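Local atomic coordinates of adenosine kinase (Sinorhizobium meliloti, PDB entry 3UBO), a protein that binds adenosine and ADP and, as a kinase of the pfkB family, probably phosphorylates adenosine at the expense of ATP. Residues N38-N41 and A42-E46; L47-S50 and R51-P54; E201-E204 and L205-G209; E235-A238 and R239-L243; G308-I311 and G312-G315. One frame throughout, in Å; residues are numbered along the deposited sequence.

Interaction 1: N38-N41 and A42-E46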
loop_
_atom_site.group_PDB
_atom_site.type_symbol
_atom_site.label_atom_id
_atom_site.label_comp_id
_atom_site.label_asym_id
_atom_site.label_seq_id
_atom_site.Cartn_x
_atom_site.Cartn_y
_atom_site.Cartn_z
ATOM N N ASN A 38 5.217 -3.911 -19.683
ATOM C CA ASN A 38 5.032 -2.978 -20.781
ATOM C C ASN A 38 5.761 -1.678 -20.495
ATOM O O ASN A 38 5.656 -1.117 -19.404
ATOM C CB ASN A 38 3.545 -2.709 -21.013
ATOM C CG ASN A 38 2.741 -3.984 -21.179
ATOM O OD1 ASN A 38 2.271 -4.298 -22.272
ATOM N ND2 ASN A 38 2.578 -4.726 -20.089
ATOM N N LEU A 39 6.506 -1.210 -21.484
ATOM C CA LEU A 39 7.310 -0.047 -21.336
ATOM C C LEU A 39 6.573 1.110 -21.901
ATOM O O LEU A 39 6.098 1.059 -23.002
ATOM C CB LEU A 39 8.580 -0.235 -22.107
ATOM C CG LEU A 39 9.715 -0.824 -21.314
ATOM C CD1 LEU A 39 10.728 -1.229 -22.281
ATOM C CD2 LEU A 39 10.260 0.173 -20.367
ATOM N N ILE A 40 6.500 2.164 -21.126
ATOM C CA ILE A 40 5.687 3.306 -21.464
ATOM C C ILE A 40 6.409 4.635 -21.190
ATOM O O ILE A 40 7.187 4.765 -20.207
ATOM C CB ILE A 40 4.352 3.280 -20.616
ATOM C CG1 ILE A 40 4.624 3.662 -19.156
ATOM C CG2 ILE A 40 3.692 2.005 -20.754
ATOM C CD1 ILE A 40 3.448 3.520 -18.223
ATOM N N ASN A 41 6.113 5.633 -22.018
ATOM C CA ASN A 41 6.577 6.994 -21.693
ATOM C C ASN A 41 5.760 7.602 -20.568
ATOM O O ASN A 41 4.827 6.996 -20.055
ATOM C CB ASN A 41 6.550 7.918 -22.911
ATOM C CG ASN A 41 5.177 7.988 -23.565
ATOM O OD1 ASN A 41 4.133 7.874 -22.900
ATOM N ND2 ASN A 41 5.167 8.133 -24.886
ATOM N N ALA A 42 6.081 8.818 -20.203
ATOM C CA ALA A 42 5.441 9.480 -19.071
ATOM C C ALA A 42 3.980 9.845 -19.289
ATOM O O ALA A 42 3.240 9.969 -18.304
ATOM C CB ALA A 42 6.211 10.764 -18.665
ATOM N N ASP A 43 3.638 10.103 -20.567
ATOM C CA ASP A 43 2.310 10.486 -21.034
ATOM C C ASP A 43 1.364 9.299 -20.937
ATOM O O ASP A 43 0.202 9.435 -20.482
ATOM C CB ASP A 43 2.405 11.008 -22.476
ATOM C CG ASP A 43 3.207 12.256 -22.560
ATOM O OD1 ASP A 43 2.788 13.277 -21.955
ATOM O OD2 ASP A 43 4.303 12.210 -23.176
ATOM N N ARG A 44 1.878 8.141 -21.350
ATOM C CA ARG A 44 1.195 6.858 -21.142
ATOM C C ARG A 44 1.101 6.515 -19.649
ATOM O O ARG A 44 0.148 5.937 -19.228
ATOM C CB ARG A 44 1.868 5.764 -21.963
ATOM C CG ARG A 44 1.231 4.501 -21.867
ATOM C CD ARG A 44 0.998 3.871 -23.164
ATOM N NE ARG A 44 -0.306 3.216 -23.149
ATOM C CZ ARG A 44 -0.495 1.908 -23.042
ATOM N NH1 ARG A 44 0.532 1.061 -22.884
ATOM N NH2 ARG A 44 -1.720 1.423 -23.047
ATOM N N ALA A 45 2.029 6.936 -18.809
ATOM C CA ALA A 45 1.836 6.613 -17.394
ATOM C C ALA A 45 0.689 7.460 -16.849
ATOM O O ALA A 45 -0.148 6.971 -16.076
ATOM C CB ALA A 45 3.104 6.834 -16.545
ATOM N N GLU A 46 0.668 8.729 -17.229
ATOM C CA GLU A 46 -0.446 9.582 -16.875
ATOM C C GLU A 46 -1.822 9.077 -17.477
ATOM O O GLU A 46 -2.851 8.982 -16.777
ATOM C CB GLU A 46 -0.136 11.019 -17.243
ATOM C CG GLU A 46 -1.412 11.851 -17.266
ATOM C CD GLU A 46 -1.194 13.392 -17.015
ATOM O OE1 GLU A 46 -0.234 13.968 -17.584
ATOM O OE2 GLU A 46 -2.007 14.033 -16.267
#

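Interaction 2: L47-S50 and R51-P54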
loop_
_atom_site.group_PDB
_atom_site.type_symbol
_atom_site.label_atom_id
_atom_site.label_comp_id
_atom_site.label_asym_id
_atom_site.label_seq_id
_atom_site.Cartn_x
_atom_site.Cartn_y
_atom_site.Cartn_z
ATOM N N LEU A 47 -1.838 8.698 -18.745
ATOM C CA LEU A 47 -3.080 8.254 -19.333
ATOM C C LEU A 47 -3.609 6.982 -18.652
ATOM O O LEU A 47 -4.781 6.914 -18.305
ATOM C CB LEU A 47 -2.935 8.077 -20.854
ATOM C CG LEU A 47 -4.234 7.655 -21.570
ATOM C CD1 LEU A 47 -4.188 7.864 -23.031
ATOM C CD2 LEU A 47 -4.553 6.207 -21.383
ATOM N N LEU A 48 -2.752 5.953 -18.513
ATOM C CA LEU A 48 -3.097 4.697 -17.833
ATOM C C LEU A 48 -3.562 4.963 -16.422
ATOM O O LEU A 48 -4.525 4.382 -15.995
ATOM C CB LEU A 48 -1.945 3.692 -17.837
ATOM C CG LEU A 48 -2.016 2.573 -18.878
ATOM C CD1 LEU A 48 -3.077 2.809 -19.945
ATOM C CD2 LEU A 48 -0.687 2.278 -19.477
ATOM N N TYR A 49 -2.925 5.862 -15.713
ATOM C CA TYR A 49 -3.304 6.157 -14.353
ATOM C C TYR A 49 -4.765 6.673 -14.227
ATOM O O TYR A 49 -5.538 6.264 -13.339
ATOM C CB TYR A 49 -2.292 7.123 -13.752
ATOM C CG TYR A 49 -2.329 7.193 -12.272
ATOM C CD1 TYR A 49 -2.476 6.042 -11.511
ATOM C CD2 TYR A 49 -2.238 8.382 -11.616
ATOM C CE1 TYR A 49 -2.563 6.102 -10.145
ATOM C CE2 TYR A 49 -2.282 8.443 -10.255
ATOM C CZ TYR A 49 -2.441 7.314 -9.530
ATOM O OH TYR A 49 -2.520 7.356 -8.165
ATOM N N SER A 50 -5.144 7.529 -15.161
ATOM C CA SER A 50 -6.435 8.181 -15.164
ATOM C C SER A 50 -7.523 7.143 -15.385
ATOM O O SER A 50 -8.546 7.148 -14.663
ATOM C CB SER A 50 -6.460 9.237 -16.248
ATOM O OG SER A 50 -6.661 8.616 -17.504
ATOM N N ARG A 51 -7.297 6.212 -16.314
ATOM C CA ARG A 51 -8.208 5.053 -16.465
ATOM C C ARG A 51 -8.178 3.968 -15.401
ATOM O O ARG A 51 -8.886 2.969 -15.502
ATOM C CB ARG A 51 -8.024 4.409 -17.801
ATOM C CG ARG A 51 -7.882 5.462 -18.800
ATOM C CD ARG A 51 -8.045 4.859 -20.155
ATOM N NE ARG A 51 -7.978 5.847 -21.251
ATOM C CZ ARG A 51 -7.955 5.457 -22.519
ATOM N NH1 ARG A 51 -7.966 4.156 -22.777
ATOM N NH2 ARG A 51 -7.883 6.332 -23.516
HETATM N N MSE A 52 -7.388 4.159 -14.358
HETATM C CA MSE A 52 -7.216 3.090 -13.376
HETATM C C MSE A 52 -8.105 3.324 -12.168
HETATM O O MSE A 52 -8.270 4.478 -11.772
HETATM C CB MSE A 52 -5.766 3.074 -12.944
HETATM C CG MSE A 52 -5.358 1.862 -12.070
HETATM SE SE MSE A 52 -3.353 1.827 -11.593
HETATM C CE MSE A 52 -3.474 2.789 -9.963
ATOM N N GLY A 53 -8.652 2.266 -11.565
ATOM C CA GLY A 53 -9.359 2.451 -10.323
ATOM C C GLY A 53 -8.470 2.980 -9.197
ATOM O O GLY A 53 -7.292 3.151 -9.346
ATOM N N PRO A 54 -9.053 3.221 -8.022
ATOM C CA PRO A 54 -8.141 3.505 -6.896
ATOM C C PRO A 54 -7.035 2.454 -6.681
ATOM O O PRO A 54 -7.242 1.256 -6.847
ATOM C CB PRO A 54 -9.040 3.642 -5.674
ATOM C CG PRO A 54 -10.476 3.412 -6.196
ATOM C CD PRO A 54 -10.441 2.978 -7.623
#

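Interaction 3: E201-E204 and L205-G209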
loop_
_atom_site.group_PDB
_atom_site.type_symbol
_atom_site.label_atom_id
_atom_site.label_comp_id
_atom_site.label_asym_id
_atom_site.label_seq_id
_atom_site.Cartn_x
_atom_site.Cartn_y
_atom_site.Cartn_z
ATOM N N GLU A 201 22.615 -10.108 -26.248
ATOM C CA GLU A 201 23.345 -9.447 -25.146
ATOM C C GLU A 201 23.399 -10.322 -23.907
ATOM O O GLU A 201 24.412 -10.347 -23.205
ATOM C CB GLU A 201 22.761 -8.076 -24.755
ATOM C CG GLU A 201 23.156 -6.909 -25.662
ATOM C CD GLU A 201 22.071 -6.576 -26.683
ATOM O OE1 GLU A 201 21.316 -7.503 -27.082
ATOM O OE2 GLU A 201 21.991 -5.385 -27.081
ATOM N N PHE A 202 22.297 -11.038 -23.662
ATOM C CA PHE A 202 22.111 -11.880 -22.489
ATOM C C PHE A 202 23.056 -13.109 -22.557
ATOM O O PHE A 202 23.933 -13.242 -21.693
ATOM C CB PHE A 202 20.596 -12.254 -22.307
ATOM C CG PHE A 202 19.744 -11.166 -21.614
ATOM C CD1 PHE A 202 20.256 -9.876 -21.361
ATOM C CD2 PHE A 202 18.407 -11.426 -21.261
ATOM C CE1 PHE A 202 19.432 -8.905 -20.714
ATOM C CE2 PHE A 202 17.580 -10.461 -20.625
ATOM C CZ PHE A 202 18.067 -9.227 -20.343
ATOM N N LEU A 203 22.898 -13.971 -23.577
ATOM C CA LEU A 203 23.811 -15.121 -23.867
ATOM C C LEU A 203 25.347 -14.868 -23.740
ATOM O O LEU A 203 26.067 -15.516 -22.967
ATOM C CB LEU A 203 23.511 -15.680 -25.264
ATOM C CG LEU A 203 22.169 -16.381 -25.427
ATOM C CD1 LEU A 203 21.927 -16.732 -26.846
ATOM C CD2 LEU A 203 22.180 -17.655 -24.614
ATOM N N GLU A 204 25.825 -13.936 -24.526
ATOM C CA GLU A 204 27.226 -13.578 -24.511
ATOM C C GLU A 204 27.620 -13.076 -23.128
ATOM O O GLU A 204 28.765 -13.223 -22.651
ATOM C CB GLU A 204 27.485 -12.472 -25.558
ATOM C CG GLU A 204 28.730 -11.610 -25.329
ATOM C CD GLU A 204 30.036 -12.378 -25.508
ATOM O OE1 GLU A 204 30.031 -13.443 -26.195
ATOM O OE2 GLU A 204 31.056 -11.894 -24.949
ATOM N N LEU A 205 26.670 -12.436 -22.487
ATOM C CA LEU A 205 26.913 -11.979 -21.152
ATOM C C LEU A 205 27.035 -13.217 -20.214
ATOM O O LEU A 205 27.745 -13.159 -19.219
ATOM C CB LEU A 205 25.831 -10.978 -20.781
ATOM C CG LEU A 205 25.499 -10.596 -19.369
ATOM C CD1 LEU A 205 26.184 -9.284 -19.008
ATOM C CD2 LEU A 205 23.971 -10.489 -19.309
HETATM N N MSE A 206 26.411 -14.345 -20.568
HETATM C CA MSE A 206 26.627 -15.606 -19.838
HETATM C C MSE A 206 27.911 -16.298 -20.305
HETATM O O MSE A 206 28.805 -16.613 -19.518
HETATM C CB MSE A 206 25.484 -16.589 -20.053
HETATM C CG MSE A 206 24.169 -16.206 -19.427
HETATM SE SE MSE A 206 22.602 -17.271 -20.201
HETATM C CE MSE A 206 22.716 -19.001 -19.254
ATOM N N ARG A 207 27.990 -16.562 -21.601
ATOM C CA ARG A 207 29.142 -17.270 -22.147
ATOM C C ARG A 207 30.478 -16.648 -21.750
ATOM O O ARG A 207 31.373 -17.353 -21.345
ATOM C CB ARG A 207 28.967 -17.464 -23.649
ATOM C CG ARG A 207 27.702 -18.267 -23.881
ATOM C CD ARG A 207 27.369 -18.305 -25.312
ATOM N NE ARG A 207 26.309 -19.263 -25.575
ATOM C CZ ARG A 207 25.555 -19.196 -26.659
ATOM N NH1 ARG A 207 25.777 -18.199 -27.537
ATOM N NH2 ARG A 207 24.588 -20.096 -26.853
ATOM N N SER A 208 30.593 -15.336 -21.806
ATOM C CA SER A 208 31.781 -14.674 -21.263
ATOM C C SER A 208 32.036 -14.928 -19.750
ATOM O O SER A 208 33.015 -14.383 -19.162
ATOM C CB SER A 208 31.705 -13.174 -21.525
ATOM O OG SER A 208 30.481 -12.660 -21.045
ATOM N N GLY A 209 31.147 -15.735 -19.140
ATOM C CA GLY A 209 31.246 -16.098 -17.736
ATOM C C GLY A 209 31.267 -14.857 -16.873
ATOM O O GLY A 209 31.686 -14.892 -15.693
#

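Interaction 4: E235-A238 and R239-L243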
loop_
_atom_site.group_PDB
_atom_site.type_symbol
_atom_site.label_atom_id
_atom_site.label_comp_id
_atom_site.label_asym_id
_atom_site.label_seq_id
_atom_site.Cartn_x
_atom_site.Cartn_y
_atom_site.Cartn_z
ATOM N N GLU A 235 19.214 -28.112 -21.294
ATOM C CA GLU A 235 20.595 -28.451 -21.636
ATOM C C GLU A 235 21.355 -27.204 -21.992
ATOM O O GLU A 235 22.407 -26.936 -21.435
ATOM C CB GLU A 235 20.664 -29.421 -22.810
ATOM C CG GLU A 235 20.129 -30.792 -22.495
ATOM C CD GLU A 235 20.062 -31.677 -23.740
ATOM O OE1 GLU A 235 20.361 -31.139 -24.860
ATOM O OE2 GLU A 235 19.706 -32.893 -23.572
ATOM N N LEU A 236 20.825 -26.439 -22.928
ATOM C CA LEU A 236 21.555 -25.277 -23.399
ATOM C C LEU A 236 21.913 -24.319 -22.249
ATOM O O LEU A 236 23.023 -23.742 -22.189
ATOM C CB LEU A 236 20.726 -24.595 -24.474
ATOM C CG LEU A 236 20.253 -25.633 -25.499
ATOM C CD1 LEU A 236 19.187 -25.060 -26.419
ATOM C CD2 LEU A 236 21.442 -26.119 -26.311
ATOM N N LEU A 237 20.967 -24.196 -21.323
ATOM C CA LEU A 237 21.078 -23.310 -20.176
ATOM C C LEU A 237 22.143 -23.766 -19.183
ATOM O O LEU A 237 22.800 -22.937 -18.533
ATOM C CB LEU A 237 19.727 -23.269 -19.472
ATOM C CG LEU A 237 19.731 -22.609 -18.091
ATOM C CD1 LEU A 237 19.721 -21.122 -18.315
ATOM C CD2 LEU A 237 18.588 -23.020 -17.164
ATOM N N ALA A 238 22.270 -25.097 -19.059
ATOM C CA ALA A 238 23.353 -25.766 -18.314
ATOM C C ALA A 238 24.754 -25.529 -18.880
ATOM O O ALA A 238 25.685 -25.407 -18.110
ATOM C CB ALA A 238 23.103 -27.239 -18.232
ATOM N N ARG A 239 24.865 -25.489 -20.217
ATOM C CA ARG A 239 26.093 -25.205 -20.963
ATOM C C ARG A 239 26.620 -23.781 -20.793
ATOM O O ARG A 239 27.857 -23.536 -20.969
ATOM C CB ARG A 239 25.895 -25.394 -22.482
ATOM C CG ARG A 239 25.319 -26.705 -22.924
ATOM C CD ARG A 239 25.562 -26.958 -24.421
ATOM N NE ARG A 239 24.979 -28.250 -24.821
ATOM C CZ ARG A 239 24.708 -28.622 -26.079
ATOM N NH1 ARG A 239 24.974 -27.804 -27.104
ATOM N NH2 ARG A 239 24.164 -29.824 -26.309
ATOM N N ASP A 240 25.712 -22.830 -20.521
ATOM C CA ASP A 240 26.106 -21.420 -20.662
ATOM C C ASP A 240 26.371 -20.688 -19.334
ATOM O O ASP A 240 26.984 -19.580 -19.319
ATOM C CB ASP A 240 25.123 -20.680 -21.567
ATOM C CG ASP A 240 24.960 -21.354 -22.921
ATOM O OD1 ASP A 240 25.706 -22.322 -23.198
ATOM O OD2 ASP A 240 24.088 -20.922 -23.719
ATOM N N CYS A 241 25.927 -21.325 -18.234
ATOM C CA CYS A 241 26.232 -20.868 -16.863
ATOM C C CYS A 241 26.610 -22.009 -15.890
ATOM O O CYS A 241 26.360 -23.187 -16.157
ATOM C CB CYS A 241 25.075 -20.025 -16.305
ATOM S SG CYS A 241 23.497 -20.913 -16.315
ATOM N N LYS A 242 27.194 -21.654 -14.748
ATOM C CA LYS A 242 27.577 -22.644 -13.733
ATOM C C LYS A 242 26.331 -23.301 -13.175
ATOM O O LYS A 242 26.218 -24.541 -13.094
ATOM C CB LYS A 242 28.399 -21.994 -12.604
ATOM C CG LYS A 242 29.753 -21.493 -13.124
ATOM C CD LYS A 242 30.660 -20.790 -12.085
ATOM C CE LYS A 242 31.665 -19.846 -12.810
ATOM N NZ LYS A 242 32.641 -19.239 -11.825
ATOM N N LEU A 243 25.389 -22.417 -12.823
ATOM C CA LEU A 243 24.188 -22.691 -12.041
ATOM C C LEU A 243 23.000 -21.899 -12.646
ATOM O O LEU A 243 23.141 -20.728 -13.057
ATOM C CB LEU A 243 24.444 -22.273 -10.579
ATOM C CG LEU A 243 23.367 -22.678 -9.581
ATOM C CD1 LEU A 243 22.937 -24.096 -9.922
ATOM C CD2 LEU A 243 23.830 -22.524 -8.113
#

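Interaction 5: G308-I311 and G312-G315. With ADP (adenosine-5'-diphosphate), chain D.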
loop_
_atom_site.group_PDB
_atom_site.type_symbol
_atom_site.label_atom_id
_atom_site.label_comp_id
_atom_site.label_asym_id
_atom_site.label_seq_id
_atom_site.Cartn_x
_atom_site.Cartn_y
_atom_site.Cartn_z
ATOM N N GLY A 308 5.674 -18.137 -2.456
ATOM C CA GLY A 308 4.297 -18.437 -2.161
ATOM C C GLY A 308 3.743 -17.491 -1.129
ATOM O O GLY A 308 2.646 -17.054 -1.291
ATOM N N ILE A 309 4.489 -17.152 -0.081
ATOM C CA ILE A 309 4.026 -16.162 0.881
ATOM C C ILE A 309 3.663 -14.813 0.241
ATOM O O ILE A 309 2.721 -14.144 0.686
ATOM C CB ILE A 309 5.058 -15.905 1.994
ATOM C CG1 ILE A 309 5.154 -17.150 2.896
ATOM C CG2 ILE A 309 4.737 -14.570 2.770
ATOM C CD1 ILE A 309 6.151 -17.047 4.077
ATOM N N VAL A 310 4.372 -14.426 -0.813
ATOM C CA VAL A 310 4.222 -13.057 -1.339
ATOM C C VAL A 310 3.038 -12.940 -2.330
ATOM O O VAL A 310 2.513 -11.838 -2.562
ATOM C CB VAL A 310 5.516 -12.486 -1.952
ATOM C CG1 VAL A 310 5.655 -12.859 -3.444
ATOM C CG2 VAL A 310 5.525 -10.982 -1.798
ATOM N N ILE A 311 2.681 -14.100 -2.885
ATOM C CA ILE A 311 1.561 -14.304 -3.786
ATOM C C ILE A 311 0.212 -14.269 -3.012
ATOM O O ILE A 311 -0.839 -14.048 -3.592
ATOM C CB ILE A 311 1.649 -15.707 -4.464
ATOM C CG1 ILE A 311 2.846 -15.854 -5.416
ATOM C CG2 ILE A 311 0.337 -16.056 -5.219
ATOM C CD1 ILE A 311 2.678 -17.132 -6.351
ATOM N N GLY A 312 0.245 -14.498 -1.709
ATOM C CA GLY A 312 -0.944 -14.235 -0.921
ATOM C C GLY A 312 -1.076 -12.748 -0.556
ATOM O O GLY A 312 -1.458 -12.429 0.563
ATOM N N GLN A 313 -0.767 -11.813 -1.461
ATOM C CA GLN A 313 -0.681 -10.420 -1.005
ATOM C C GLN A 313 -0.785 -9.460 -2.166
ATOM O O GLN A 313 -0.153 -9.660 -3.208
ATOM C CB GLN A 313 0.704 -10.192 -0.401
ATOM C CG GLN A 313 0.785 -9.289 0.770
ATOM C CD GLN A 313 2.247 -9.023 1.086
ATOM O OE1 GLN A 313 3.021 -8.783 0.162
ATOM N NE2 GLN A 313 2.627 -9.033 2.383
ATOM N N ILE A 314 -1.556 -8.396 -1.996
ATOM C CA ILE A 314 -1.506 -7.304 -2.974
ATOM C C ILE A 314 -0.227 -6.737 -2.542
ATOM O O ILE A 314 -0.102 -6.426 -1.365
ATOM C CB ILE A 314 -2.655 -6.263 -2.780
ATOM C CG1 ILE A 314 -3.851 -6.663 -3.642
ATOM C CG2 ILE A 314 -2.205 -4.874 -3.139
ATOM C CD1 ILE A 314 -3.476 -6.890 -5.060
ATOM N N GLY A 315 0.743 -6.653 -3.469
ATOM C CA GLY A 315 2.096 -6.223 -3.126
ATOM C C GLY A 315 3.206 -7.245 -3.402
ATOM O O GLY A 315 2.972 -8.483 -3.284
HETATM P PB ADP D . 7.172 -15.568 -12.476
HETATM O O1B ADP D . 6.568 -14.974 -13.903
HETATM O O2B ADP D . 8.828 -15.429 -12.242
HETATM O O3B ADP D . 6.489 -14.943 -11.312
HETATM P PA ADP D . 6.449 -18.527 -11.932
HETATM O O1A ADP D . 5.093 -19.033 -12.720
HETATM O O2A ADP D . 7.532 -19.484 -12.157
HETATM O O3A ADP D . 6.664 -17.120 -12.839
HETATM O "O5'" ADP D . 6.304 -18.338 -10.269
HETATM C "C5'" ADP D . 7.444 -17.976 -9.498
HETATM C "C4'" ADP D . 7.481 -18.698 -8.111
HETATM O "O4'" ADP D . 6.449 -18.313 -7.083
HETATM C "C3'" ADP D . 7.324 -20.310 -8.100
HETATM O "O3'" ADP D . 8.371 -21.128 -8.591
HETATM C "C2'" ADP D . 6.619 -20.642 -6.791
HETATM O "O2'" ADP D . 7.367 -20.971 -5.611
HETATM C "C1'" ADP D . 5.678 -19.473 -6.729
HETATM N N9 ADP D . 4.419 -19.657 -7.515
HETATM C C8 ADP D . 4.088 -19.141 -8.749
HETATM N N7 ADP D . 2.751 -19.584 -9.123
HETATM C C5 ADP D . 2.269 -20.422 -8.076
HETATM C C6 ADP D . 0.990 -21.132 -7.881
HETATM N N6 ADP D . -0.082 -21.007 -8.888
HETATM N N1 ADP D . 0.789 -21.846 -6.741
HETATM C C2 ADP D . 1.777 -21.911 -5.743
HETATM N N3 ADP D . 3.041 -21.238 -5.922
HETATM C C4 ADP D . 3.258 -20.488 -7.075
#

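Interaction 1: N38-N41 and A42-E46
Asn41 caps the start of helix 42-50, using both its side-chain and its backbone oxygen to take up amide hydrogens of the first turn. Two hydrogen bonds carry this cap. OD1 of Asn41 accepts from the backbone N of Arg44 at 2.7 Å; the N-H points almost straight at the oxygen (166°), and the donor lies close to the line of the side-chain carbonyl. With CG tucked in over its own backbone, flanked by N and C (chi1 56°), the amide folds back over the helix end, where it can cap the helix. The backbone O of Asn41 meanwhile accepts from Ala45 N at 3.1 Å, a more bent bond and the first of the regular helical ladder.

Apolar contacts come from Ile40, the residue before the cap, and use two separate parts of its side chain. CD1 reaches the helix at Ala45, 3.7 Å from its CB. The beta carbon meets the arginine stem instead, with Ile40 CB 3.6 Å from Arg44 CG, and the methyl CG2 lies alongside the same stem. The two side chains cross at about a right angle, and the bends of the arginine beyond CG carry its guanidinium past CG2, with NH1 3.9 Å from that methyl.

At its far end the guanidinium makes a weak hydrogen bond to Asn30 O. Strand 37-39 pairs along strand 127-132 at the edge of the five-stranded mixed sheet, and Ile40 and Ala42 both rest on Tyr132 of that strand. The cap lies where the chain passes from the sheet edge into helix 42-50.

Interaction 2: L47-S50 and R51-P54
Leu47 lies under the guanidinium of Arg51, four residues on and just past the helix end. The two side chains run obliquely to each other: the leucine methyl CD2 sits 3.4 Å above one face of the flat group, displaced toward its rim near NE. The arginine is stretched out from CG to NE, which carries the planar end across the helix and over this methyl.

Tyr49 and the selenomethionine Met52 meet in another way. The terminal methyl CE of Met52 lies in the plane of the ring and touches its edge, 3.4 Å from Tyr49 CE1. A bend at the last torsion of Met52 (chi3 91°) swings the methyl there.

Between these pairs the helix closes. The carbonyl oxygen of Leu47 is gripped twice, by Arg51 N at 3.3 Å and by the hydroxyl of Ser50, whose OG donates to it at 2.7 Å. Met52 N then bonds to Tyr49 O at 3.0 Å, approaching from above the carbonyl plane.

Tyr49 and Met52 pack on Ile18 and Met118 of strands 16-21 and 116-121, while the tyrosine ring stacks with His94 of the second subunit, placing the end of helix 42-50 between the mixed sheet and the second subunit.

Interaction 3: E201-E204 and L205-G209
The last turns of helix 199-207 keep i to i+4 backbone bonds, with Met206 N reaching Phe202 O at 2.9 Å in the carbonyl plane and Ser208 N reaching Glu204 O, also at 2.9 Å, from above the plane of that glutamate's own carbonyl.

Leu203 and Arg207, one turn apart, run alongside each other in the same direction. The leucine methyl CD2 stands 4.1 Å above one face of the guanidinium, offset toward its rim near NH2. The extended arginine continues beyond the leucine branches to a salt bridge with Asp240 of helix 230-240. Leu203 CD2 also comes within 4.4 Å of the selenium of Met206, a selenomethionine whose chain leads away to Leu237 and Cys241. On another flank, Leu205 CD2 approaches Phe202 CD1 at 4.3 Å, and both residues rest on Met187 of strand 184-188; the phenylalanine ring also meets Trp162 edge-to-face. Near the end, Ser208 OG is hydrogen-bonded to Thr210 OG1.

Helical geometry stops at Gly209, which has positive phi. The chain then runs into strand 213-217, completing a beta-alpha-beta crossover from the adjacent parallel strand 184-188, as expected in the ribokinase-like fold.

Interaction 4: E235-A238 and R239-L243
Leu236 and Arg239 pack locally, three residues apart, where helix 230-240 weakens and ends on the surface of the protein beside the large parallel sheet. Their side chains are aligned and share a direction, with the leucine methyl CD2 4.0 Å above one face of the guanidinium and displaced toward the rim near NH1.

Behind this pair the backbone N of Arg239 donates to Glu235 O at 3.1 Å, nearly in line with the carbonyl, a regular helical bond. The carboxylate of Glu235 is only loosely associated with the arginine: OE1 is 4.3 Å from Arg239 NH2 and well out of the guanidinium plane, so no N-H points at it and any attraction is one of charge alone.

At the helix end side chains turn back toward the last carbonyls. The carboxylate of Asp240 lies near Leu236 O, but these are both acceptors and do not bond; its OD2 is satisfied elsewhere, hydrogen-bonded to Tyr225 OH and also taking the salt bridge from Arg207 of helix 199-207. Cys241, its SG folded inward above the main chain (chi1 57°), brings the sulfur 3.1 Å from Leu237 O and 4.3 Å from Leu237 CD1; both residues pack on Val214.

Beyond this point Leu243 pairs by its backbone with Val214, and the chain enters strand 246-247. The helix thus belongs to the beta-alpha-beta crossover between parallel neighbours 213-217 and 246-247 of the ribokinase-like sheet.

Interaction 5: G308-I311 and G312-G315
Ile311 joins the turn at the end of helix 296-311 to the adenine of ADP. Its CB sits 3.3 Å from the backbone N of Gly312, and the branch methyl CG2 stays near the same nitrogen, at 3.8 Å. The other branch leads to the nucleotide: CG1 is anti to the carbonyl carbon (chi1 -66°), and the chain continues extended to CD1. This tip lies over the face of the purine, almost directly above N9, at 3.3 Å, with C8 close by. Around the isoleucine, Leu269, Val272 and Ala278 complete an apolar wall.

The turn itself is held lightly. Gly312 N makes a weak bond to Ile309 O, and past it Gln313 bends back over the last helical turn, its CB 3.3 Å from Val310 O. The glutamine and valine side chains cross at about a right angle, with Val310 CG2 3.9 Å from Gln313 OE1. Gly315, with backbone angles that suit glycine, gives its N to Asp274 OD2, the first acidic residue of the DTTGAGD signature of pfkB kinases.

Because Ile311 meets the base through a methyl over its face, the geometry is consistent with a dispersive, CH-pi-like contact. It bounds one face of the base but cannot read the polar edge of the purine. Hydrogen bonds to the nucleotide come from elsewhere, among them Ser249 OG, Asn304 ND2 and Gly252 O.

In the fold
Along the chain the five contacts follow one another without overlap. Interactions 1 and 2 share helix 42-50, one at its start and one at its end, with centres 12 Å apart; both flank the mixed sheet. Interactions 3 and 4 belong to successive crossovers of the parallel sheet and touch directly through helices 199-207 and 230-240, their centres 11 Å apart. Interaction 5 lies about 23 Å from interaction 2 and 32 Å from interaction 3, centre to centre, and alone touches ADP. Interactions 2 and 5 both touch the second subunit. The set thus samples the sheet involved in dimer contact, the large alpha/beta core and the nucleotide pocket of one ribokinase-like subunit.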